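Local coordinates for protein thiazoline oxidase/subtilisin-like protease (Prochloron didemni, PDB 4H6X) that probably acts as a subtilisin-like serine protease that matures patellamide precursor peptides, a member of a family of transamidating proteases that make cyanobactins, at residues Pro10-Glu15 with Pro267-Gly272; Val113-Val118 with Ser123-Ile128. All coordinates share one frame; numbering follows the deposited sequence.

Contact 1. Residues Pro10-Glu15 with Pro267-Gly272; sequences PHDLDE and PVRLTG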
loop_
_atom_site.group_PDB
_atom_site.type_symbol
_atom_site.label_atom_id
_atom_site.label_comp_id
_atom_site.label_asym_id
_atom_site.label_seq_id
_atom_site.Cartn_x
_atom_site.Cartn_y
_atom_site.Cartn_z
ATOM N N PRO A 10 -2.757 -18.924 -5.002
ATOM C CA PRO A 10 -3.554 -18.728 -3.794
ATOM C C PRO A 10 -2.993 -17.584 -2.953
ATOM O O PRO A 10 -1.798 -17.549 -2.670
ATOM C CB PRO A 10 -3.404 -20.060 -3.046
ATOM C CG PRO A 10 -3.078 -21.055 -4.105
ATOM C CD PRO A 10 -2.267 -20.314 -5.119
ATOM N N HIS A 11 -3.860 -16.654 -2.582
ATOM C CA HIS A 11 -3.465 -15.494 -1.804
ATOM C C HIS A 11 -4.345 -15.455 -0.578
ATOM O O HIS A 11 -5.511 -15.836 -0.642
ATOM C CB HIS A 11 -3.647 -14.210 -2.624
ATOM C CG HIS A 11 -3.071 -12.990 -1.970
ATOM N ND1 HIS A 11 -3.738 -12.291 -0.988
ATOM C CD2 HIS A 11 -1.891 -12.353 -2.152
ATOM C CE1 HIS A 11 -2.990 -11.277 -0.590
ATOM N NE2 HIS A 11 -1.864 -11.292 -1.282
ATOM N N ASP A 12 -3.782 -14.972 0.526
ATOM C CA ASP A 12 -4.473 -14.832 1.809
ATOM C C ASP A 12 -5.828 -14.124 1.713
ATOM O O ASP A 12 -6.735 -14.414 2.505
ATOM C CB ASP A 12 -3.561 -14.093 2.798
ATOM C CG ASP A 12 -4.175 -13.944 4.172
ATOM O OD1 ASP A 12 -4.332 -14.968 4.877
ATOM O OD2 ASP A 12 -4.480 -12.800 4.572
ATOM N N LEU A 13 -5.962 -13.201 0.753
ATOM C CA LEU A 13 -7.160 -12.363 0.650
ATOM C C LEU A 13 -8.129 -12.817 -0.450
ATOM O O LEU A 13 -9.154 -12.164 -0.679
ATOM C CB LEU A 13 -6.779 -10.876 0.456
ATOM C CG LEU A 13 -5.940 -10.217 1.559
ATOM C CD1 LEU A 13 -5.470 -8.817 1.173
ATOM C CD2 LEU A 13 -6.696 -10.197 2.890
ATOM N N ASP A 14 -7.807 -13.927 -1.116
ATOM C CA ASP A 14 -8.668 -14.482 -2.175
ATOM C C ASP A 14 -10.136 -14.574 -1.765
ATOM O O ASP A 14 -11.024 -14.165 -2.522
ATOM C CB ASP A 14 -8.181 -15.859 -2.638
ATOM C CG ASP A 14 -6.981 -15.782 -3.560
ATOM O OD1 ASP A 14 -6.707 -14.700 -4.147
ATOM O OD2 ASP A 14 -6.305 -16.824 -3.713
ATOM N N GLU A 15 -10.382 -15.097 -0.568
ATOM C CA GLU A 15 -11.743 -15.291 -0.088
ATOM C C GLU A 15 -12.407 -13.989 0.323
ATOM O O GLU A 15 -13.627 -13.866 0.258
ATOM C CB GLU A 15 -11.788 -16.314 1.057
ATOM C CG GLU A 15 -11.468 -17.741 0.621
ATOM C CD GLU A 15 -12.342 -18.218 -0.533
ATOM O OE1 GLU A 15 -13.585 -18.114 -0.433
ATOM O OE2 GLU A 15 -11.785 -18.700 -1.546
ATOM N N PRO A 267 5.841 -13.012 9.969
ATOM C CA PRO A 267 4.911 -11.935 9.621
ATOM C C PRO A 267 3.949 -11.608 10.756
ATOM O O PRO A 267 3.934 -12.303 11.769
ATOM C CB PRO A 267 4.163 -12.496 8.410
ATOM C CG PRO A 267 4.249 -13.979 8.553
ATOM C CD PRO A 267 5.556 -14.261 9.234
ATOM N N VAL A 268 3.166 -10.547 10.592
ATOM C CA VAL A 268 2.224 -10.115 11.620
ATOM C C VAL A 268 0.972 -9.551 10.956
ATOM O O VAL A 268 1.050 -8.944 9.889
ATOM C CB VAL A 268 2.860 -9.088 12.603
ATOM C CG1 VAL A 268 3.281 -7.791 11.900
ATOM C CG2 VAL A 268 1.931 -8.794 13.770
ATOM N N ARG A 269 -0.179 -9.771 11.582
ATOM C CA ARG A 269 -1.433 -9.226 11.087
ATOM C C ARG A 269 -1.794 -7.927 11.801
ATOM O O ARG A 269 -1.818 -7.855 13.031
ATOM C CB ARG A 269 -2.553 -10.265 11.192
ATOM C CG ARG A 269 -2.295 -11.486 10.317
ATOM C CD ARG A 269 -3.510 -12.398 10.188
ATOM N NE ARG A 269 -3.195 -13.544 9.337
ATOM C CZ ARG A 269 -3.526 -13.656 8.054
ATOM N NH1 ARG A 269 -4.213 -12.691 7.438
ATOM N NH2 ARG A 269 -3.165 -14.734 7.385
ATOM N N LEU A 270 -2.053 -6.889 11.012
ATOM C CA LEU A 270 -2.340 -5.566 11.541
ATOM C C LEU A 270 -3.649 -5.061 10.958
ATOM O O LEU A 270 -4.115 -5.568 9.942
ATOM C CB LEU A 270 -1.193 -4.582 11.227
ATOM C CG LEU A 270 0.211 -4.933 11.741
ATOM C CD1 LEU A 270 1.212 -3.873 11.303
ATOM C CD2 LEU A 270 0.181 -5.033 13.263
ATOM N N THR A 271 -4.213 -4.041 11.599
ATOM C CA THR A 271 -5.533 -3.530 11.273
ATOM C C THR A 271 -5.477 -1.999 11.182
ATOM O O THR A 271 -4.846 -1.358 12.016
ATOM C CB THR A 271 -6.563 -4.027 12.322
ATOM O OG1 THR A 271 -6.682 -5.446 12.207
ATOM C CG2 THR A 271 -7.954 -3.412 12.108
ATOM N N GLY A 272 -6.106 -1.423 10.155
ATOM C CA GLY A 272 -6.167 0.042 9.981
ATOM C C GLY A 272 -6.473 0.399 8.534
ATOM O O GLY A 272 -6.337 -0.450 7.653
#
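Asp12 and Arg269 reach toward each other from facing chain segments and meet in a bidentate salt bridge. The guanidinium presents its far end: NH2 of Arg269 binds OD1 of Asp12 at 2.8 Å, and NH1 of Arg269 binds OD2 of Asp12 at 2.9 Å. Both bonds are nearly straight, at 163° and 166°, and both oxygens lie close to the guanidinium plane. Seen from the carboxylate the fit is less even, because the two planes are turned 43° apart. OD2 is approached on its syn side, somewhat out of plane, whereas OD1 is met from well above the carboxylate plane. The extended run of Arg269 from CG to NE carries the charge across a gap of 11.3 Å between CA of Asp12 and CA of Arg269.

Hydrogen bonds inside 10-15 shape the turn from which Asp12 projects. His11 to Asp14 form a type I beta turn, closed by Asp14 N to His11 O at 3.0 Å. The His11 ring bends back so that ND1 accepts from Leu13 N at 3.0 Å, and His11 N donates to OD2 of Asp14 at 2.7 Å. Asp12 thus stands at a corner of the turn, its CG anti to the backbone N.

On the other side, Arg269 sits on strand 268-270, which pairs antiparallel with strand 257-259, and its NH1 also donates to the carbonyl oxygen of Glu256.

The bridge therefore ties the loop before helix 20-26 to this antiparallel strand pair through one charged, doubly hydrogen-bonded pair, with no apolar contact between the segments. The bonds of NH1 and NH2 to the carboxylate, with that of NH1 to Glu256 O, should restrict rotation of the guanidinium, while solvent at this surface site would probably weaken the attraction.

Contact 2. Residues Val113-Val118 with Ser123-Ile128; sequences VTSTIV and SPVFGI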
loop_
_atom_site.group_PDB
_atom_site.type_symbol
_atom_site.label_atom_id
_atom_site.label_comp_id
_atom_site.label_asym_id
_atom_site.label_seq_id
_atom_site.Cartn_x
_atom_site.Cartn_y
_atom_site.Cartn_z
ATOM N N VAL A 113 3.458 -2.492 4.663
ATOM C CA VAL A 113 2.844 -1.955 3.436
ATOM C C VAL A 113 3.567 -2.471 2.194
ATOM O O VAL A 113 2.932 -2.953 1.282
ATOM C CB VAL A 113 2.809 -0.403 3.478
ATOM C CG1 VAL A 113 2.652 0.208 2.088
ATOM C CG2 VAL A 113 1.679 0.043 4.383
ATOM N N THR A 114 4.896 -2.417 2.189
ATOM C CA THR A 114 5.668 -2.825 1.016
ATOM C C THR A 114 5.499 -4.322 0.726
ATOM O O THR A 114 5.326 -4.718 -0.431
ATOM C CB THR A 114 7.154 -2.438 1.162
ATOM O OG1 THR A 114 7.250 -1.026 1.423
ATOM C CG2 THR A 114 7.928 -2.765 -0.091
ATOM N N SER A 115 5.533 -5.140 1.778
ATOM C CA SER A 115 5.318 -6.588 1.630
ATOM C C SER A 115 3.906 -6.912 1.117
ATOM O O SER A 115 3.722 -7.844 0.322
ATOM C CB SER A 115 5.617 -7.323 2.952
ATOM O OG SER A 115 4.610 -7.070 3.937
ATOM N N THR A 116 2.915 -6.138 1.559
ATOM C CA THR A 116 1.523 -6.313 1.088
ATOM C C THR A 116 1.400 -6.089 -0.420
ATOM O O THR A 116 0.605 -6.741 -1.111
ATOM C CB THR A 116 0.560 -5.376 1.853
ATOM O OG1 THR A 116 0.505 -5.801 3.222
ATOM C CG2 THR A 116 -0.861 -5.411 1.268
ATOM N N ILE A 117 2.186 -5.148 -0.921
ATOM C CA ILE A 117 2.148 -4.795 -2.319
ATOM C C ILE A 117 2.995 -5.762 -3.139
ATOM O O ILE A 117 2.566 -6.225 -4.205
ATOM C CB ILE A 117 2.576 -3.317 -2.534
ATOM C CG1 ILE A 117 1.517 -2.381 -1.913
ATOM C CG2 ILE A 117 2.767 -3.034 -4.014
ATOM C CD1 ILE A 117 1.944 -0.927 -1.758
ATOM N N VAL A 118 4.193 -6.067 -2.656
ATOM C CA VAL A 118 5.176 -6.709 -3.532
ATOM C C VAL A 118 5.845 -7.981 -3.001
ATOM O O VAL A 118 6.706 -8.557 -3.673
ATOM C CB VAL A 118 6.234 -5.693 -4.018
ATOM C CG1 VAL A 118 7.352 -5.511 -2.990
ATOM C CG2 VAL A 118 6.793 -6.093 -5.373
ATOM N N SER A 123 6.950 -16.890 -0.152
ATOM C CA SER A 123 7.643 -16.305 0.984
ATOM C C SER A 123 6.647 -16.192 2.140
ATOM O O SER A 123 5.487 -16.561 1.978
ATOM C CB SER A 123 8.216 -14.939 0.596
ATOM O OG SER A 123 7.255 -13.911 0.778
ATOM N N PRO A 124 7.085 -15.693 3.314
ATOM C CA PRO A 124 6.129 -15.497 4.406
ATOM C C PRO A 124 5.047 -14.451 4.081
ATOM O O PRO A 124 3.958 -14.471 4.683
ATOM C CB PRO A 124 7.005 -15.003 5.568
ATOM C CG PRO A 124 8.396 -15.393 5.208
ATOM C CD PRO A 124 8.453 -15.324 3.713
ATOM N N VAL A 125 5.341 -13.549 3.142
ATOM C CA VAL A 125 4.332 -12.576 2.693
ATOM C C VAL A 125 4.226 -12.515 1.174
ATOM O O VAL A 125 5.136 -12.061 0.483
ATOM C CB VAL A 125 4.565 -11.157 3.267
ATOM C CG1 VAL A 125 3.416 -10.229 2.873
ATOM C CG2 VAL A 125 4.687 -11.194 4.778
ATOM N N PHE A 126 3.099 -12.990 0.667
ATOM C CA PHE A 126 2.802 -12.968 -0.755
ATOM C C PHE A 126 1.964 -11.706 -1.020
ATOM O O PHE A 126 0.828 -11.612 -0.574
ATOM C CB PHE A 126 2.049 -14.251 -1.124
ATOM C CG PHE A 126 1.457 -14.270 -2.515
ATOM C CD1 PHE A 126 2.053 -13.589 -3.570
ATOM C CD2 PHE A 126 0.299 -15.020 -2.769
ATOM C CE1 PHE A 126 1.501 -13.625 -4.842
ATOM C CE2 PHE A 126 -0.251 -15.069 -4.042
ATOM C CZ PHE A 126 0.349 -14.365 -5.077
ATOM N N GLY A 127 2.552 -10.734 -1.709
ATOM C CA GLY A 127 1.874 -9.463 -1.961
ATOM C C GLY A 127 0.888 -9.532 -3.119
ATOM O O GLY A 127 0.840 -10.518 -3.839
ATOM N N ILE A 128 0.103 -8.476 -3.292
ATOM C CA ILE A 128 -0.895 -8.408 -4.364
ATOM C C ILE A 128 -0.231 -8.367 -5.737
ATOM O O ILE A 128 -0.705 -9.001 -6.692
ATOM C CB ILE A 128 -1.833 -7.194 -4.160
ATOM C CG1 ILE A 128 -2.578 -7.319 -2.818
ATOM C CG2 ILE A 128 -2.814 -7.042 -5.321
ATOM C CD1 ILE A 128 -3.573 -8.466 -2.728
HETATM O O HOH W 1 -1.025 -8.823 0.237
#
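The C-terminal end of helix 101-118 and the loop that leads from it toward strand 133-138 pack together here, the chain doubling back along the last turn of the helix. The nearest pair of CA atoms is that of Gly127 and Thr116, 4.4 Å apart. Gly127 CA also lies 3.1 Å from O of Thr116 and 3.4 Å from O of Ser115, so the loop backbone itself rests against the helix end.

One direct hydrogen bond crosses the contact, from Ile128 N to Thr116 O at 2.8 Å (159°), with the donor tilted 25° from the carbonyl plane. A water also donates to Thr116 O at 3.0 Å and makes a weaker bond to Phe126 O, so this carbonyl of the last helical turn receives two donors, one from the loop backbone and one from the water. In the subtilase fold such a helix carries the catalytic histidine; His109, earlier in helix 101-118, has charge-relay geometry with Asp39 and Ser274 consistent with that role.

Van der Waals contact is centred on Val125. Its CG1, anti to the backbone N (chi1 -175°), is directed at Ser115, 3.5 Å from both O and OG and 3.6 Å from CB of Ser115. That hydroxyl finds its polar partners elsewhere, in His112 O and Ala260 N. Beyond the hydrogen bond, CG1 of Ile128 lies 3.7 Å from Thr116 O. Ile117 faces away from the loop, onto Ile35 and Ile37 of strand 34-39 and onto Pro278 of helix 273-293.

How the contacts relate
Contact 1 lies at the surface and contact 2 is buried, yet their centres are only about 9 Å apart. The first joins segments 252 residues apart through paired charges of two side chains; the second joins near neighbours in sequence through a backbone hydrogen bond and close packing of a valine and a glycine on the helix end, with a water assisting. They share no segment but meet at His11, whose ring packs against Phe126, its NE2 2.8 Å from Phe126 O, while its CE1 lies 3.6 Å from Ile128 CD1. Pro267 also touches Val125. The N-terminal loop of contact 1 thus lies against the returning loop of contact 2.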